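Local coordinates for elicitor protein Hrip2 (Magnaporthe oryzae, PDB 5FID), which acts as a protein elicitor of the rice blast fungus, probably secreted and sensed by plant cells so that defence responses are triggered, at the interface of chains A and B. Numbering follows the deposited sequence. Chains: chain A/B, Elicitor protein Hrip2.

The interface of chains A and B. Residues chain A 100-102, 123-124, 126; chain B 118-121, 123.
Two tyrosine rings, A:Tyr123 and B:Tyr123, lie side by side and point the same way but are steeply turned against each other: B:Tyr123 CD1 comes to the edge of the A:Tyr123 ring, in its plane, 3.7 Å from A:Tyr123 CD1. One face of the A:Tyr123 ring carries the CG methylene of A:Gln102, set toward the rim. The edge of the B:Tyr123 ring receives, in its plane, the amide oxygen OE1 of A:Gln102, whose amide stands 82° to that ring. Tyrosine suits this place, offering a ring for packing and a phenol OH that gives A:Gln102 OE1 a weak hydrogen bond of 3.3 Å. Glutamine, CG anti to the backbone N (chi1 -163°), pairs a greasy stem with a polar tip, which the methylenes of B:Lys121 cross at about a right angle.

B:Lys120 N donates to A:Gly100 O at 2.8 Å, from above the carbonyl plane, and A:Gln102 N reaches B:Lys120 O at 3.2 Å, nearly along the C=O axis. A water links B:Lys120 O to A:Gly124 O. A:Gly100 has a positive phi (90°), which glycine adopts easily. The long methylene chain of B:Lys120 lies obliquely across A:Pro126, and A:Cys101 SG, held by its disulfide to Cys125, makes an apolar contact with B:Lys120 CB.

In this two-fold interface, whose biological role the structure alone does not show, loops 100-102 and 118-121 form a parallel bridge, and the 123-126 strands meet through an antiparallel bridge at Tyr123.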
loop_
_atom_site.group_PDB
_atom_site.type_symbol
_atom_site.label_atom_id
_atom_site.label_comp_id
_atom_site.label_asym_id
_atom_site.label_seq_id
_atom_site.Cartn_x
_atom_site.Cartn_y
_atom_site.Cartn_z
ATOM N N GLY A 100 10.594 -8.919 1.206
ATOM C CA GLY A 100 10.816 -7.635 1.852
ATOM C C GLY A 100 9.623 -6.692 1.946
ATOM O O GLY A 100 9.787 -5.536 2.348
ATOM N N CYS A 101 8.434 -7.164 1.580
ATOM C CA CYS A 101 7.240 -6.315 1.583
ATOM C C CYS A 101 6.002 -7.109 1.978
ATOM O O CYS A 101 5.982 -8.330 1.829
ATOM C CB CYS A 101 7.026 -5.689 0.203
ATOM S SG CYS A 101 8.395 -4.660 -0.378
ATOM N N GLN A 102 4.971 -6.422 2.460
ATOM C CA GLN A 102 3.729 -7.089 2.850
ATOM C C GLN A 102 3.069 -7.787 1.652
ATOM O O GLN A 102 2.990 -7.218 0.556
ATOM C CB GLN A 102 2.756 -6.100 3.516
ATOM C CG GLN A 102 1.627 -6.776 4.302
ATOM C CD GLN A 102 1.140 -5.960 5.496
ATOM O OE1 GLN A 102 1.782 -4.995 5.917
ATOM N NE2 GLN A 102 -0.006 -6.351 6.053
ATOM N N TYR A 123 -1.013 -2.632 -1.194
ATOM C CA TYR A 123 0.320 -2.552 -0.607
ATOM C C TYR A 123 1.349 -1.984 -1.571
ATOM O O TYR A 123 1.226 -2.159 -2.788
ATOM C CB TYR A 123 0.789 -3.921 -0.106
ATOM C CG TYR A 123 -0.138 -4.549 0.903
ATOM C CD1 TYR A 123 -0.375 -3.947 2.129
ATOM C CD2 TYR A 123 -0.763 -5.749 0.639
ATOM C CE1 TYR A 123 -1.224 -4.528 3.061
ATOM C CE2 TYR A 123 -1.614 -6.332 1.561
ATOM C CZ TYR A 123 -1.841 -5.714 2.765
ATOM O OH TYR A 123 -2.681 -6.301 3.680
ATOM N N GLY A 124 2.353 -1.308 -1.011
ATOM C CA GLY A 124 3.479 -0.787 -1.770
ATOM C C GLY A 124 4.794 -1.482 -1.430
ATOM O O GLY A 124 4.975 -2.005 -0.324
ATOM N N PRO A 126 9.268 -1.285 -2.660
ATOM C CA PRO A 126 10.329 -0.679 -3.475
ATOM C C PRO A 126 10.544 -1.388 -4.806
ATOM O O PRO A 126 10.587 -2.623 -4.860
ATOM C CB PRO A 126 11.571 -0.873 -2.614
ATOM C CG PRO A 126 11.052 -0.831 -1.211
ATOM C CD PRO A 126 9.704 -1.521 -1.272
ATOM N N ASP B 118 13.516 -3.996 5.271
ATOM C CA ASP B 118 13.266 -5.282 4.607
ATOM C C ASP B 118 11.931 -5.926 4.984
ATOM O O ASP B 118 11.767 -7.138 4.886
ATOM C CB ASP B 118 14.434 -6.248 4.829
ATOM C CG ASP B 118 15.711 -5.766 4.170
ATOM O OD1 ASP B 118 15.633 -5.272 3.027
ATOM O OD2 ASP B 118 16.790 -5.856 4.792
HETATM N N MSE B 119 10.985 -5.098 5.417
HETATM C CA MSE B 119 9.592 -5.505 5.562
HETATM C C MSE B 119 8.738 -4.253 5.450
HETATM O O MSE B 119 8.177 -3.763 6.435
HETATM C CB MSE B 119 9.338 -6.227 6.892
HETATM C CG MSE B 119 7.977 -6.892 6.944
HETATM SE SE MSE B 119 7.752 -8.066 5.388
HETATM C CE MSE B 119 9.390 -9.091 5.690
ATOM N N LYS B 120 8.667 -3.729 4.231
ATOM C CA LYS B 120 8.024 -2.451 3.968
ATOM C C LYS B 120 6.513 -2.582 4.073
ATOM O O LYS B 120 5.922 -3.582 3.635
ATOM C CB LYS B 120 8.420 -1.937 2.582
ATOM C CG LYS B 120 9.909 -1.636 2.460
ATOM C CD LYS B 120 10.258 -0.260 3.059
ATOM C CE LYS B 120 9.801 0.854 2.118
ATOM N NZ LYS B 120 10.145 2.210 2.643
ATOM N N LYS B 121 5.897 -1.572 4.677
ATOM C CA LYS B 121 4.446 -1.522 4.834
ATOM C C LYS B 121 3.925 -0.180 4.372
ATOM O O LYS B 121 4.067 0.825 5.054
ATOM C CB LYS B 121 4.049 -1.798 6.284
ATOM C CG LYS B 121 4.380 -3.216 6.711
ATOM C CD LYS B 121 4.203 -3.426 8.215
ATOM C CE LYS B 121 5.264 -4.385 8.723
ATOM N NZ LYS B 121 4.718 -5.754 8.783
ATOM N N TYR B 123 0.434 1.402 2.655
ATOM C CA TYR B 123 -0.966 1.031 2.454
ATOM C C TYR B 123 -1.627 2.024 1.511
ATOM O O TYR B 123 -1.310 3.217 1.544
ATOM C CB TYR B 123 -1.718 1.026 3.790
ATOM C CG TYR B 123 -1.167 0.064 4.822
ATOM C CD1 TYR B 123 -0.394 -1.024 4.450
ATOM C CD2 TYR B 123 -1.432 0.239 6.169
ATOM C CE1 TYR B 123 0.109 -1.909 5.402
ATOM C CE2 TYR B 123 -0.934 -0.639 7.124
ATOM C CZ TYR B 123 -0.163 -1.706 6.735
ATOM O OH TYR B 123 0.333 -2.577 7.692
HETATM O O HOH W 1 3.823 -2.947 1.964
#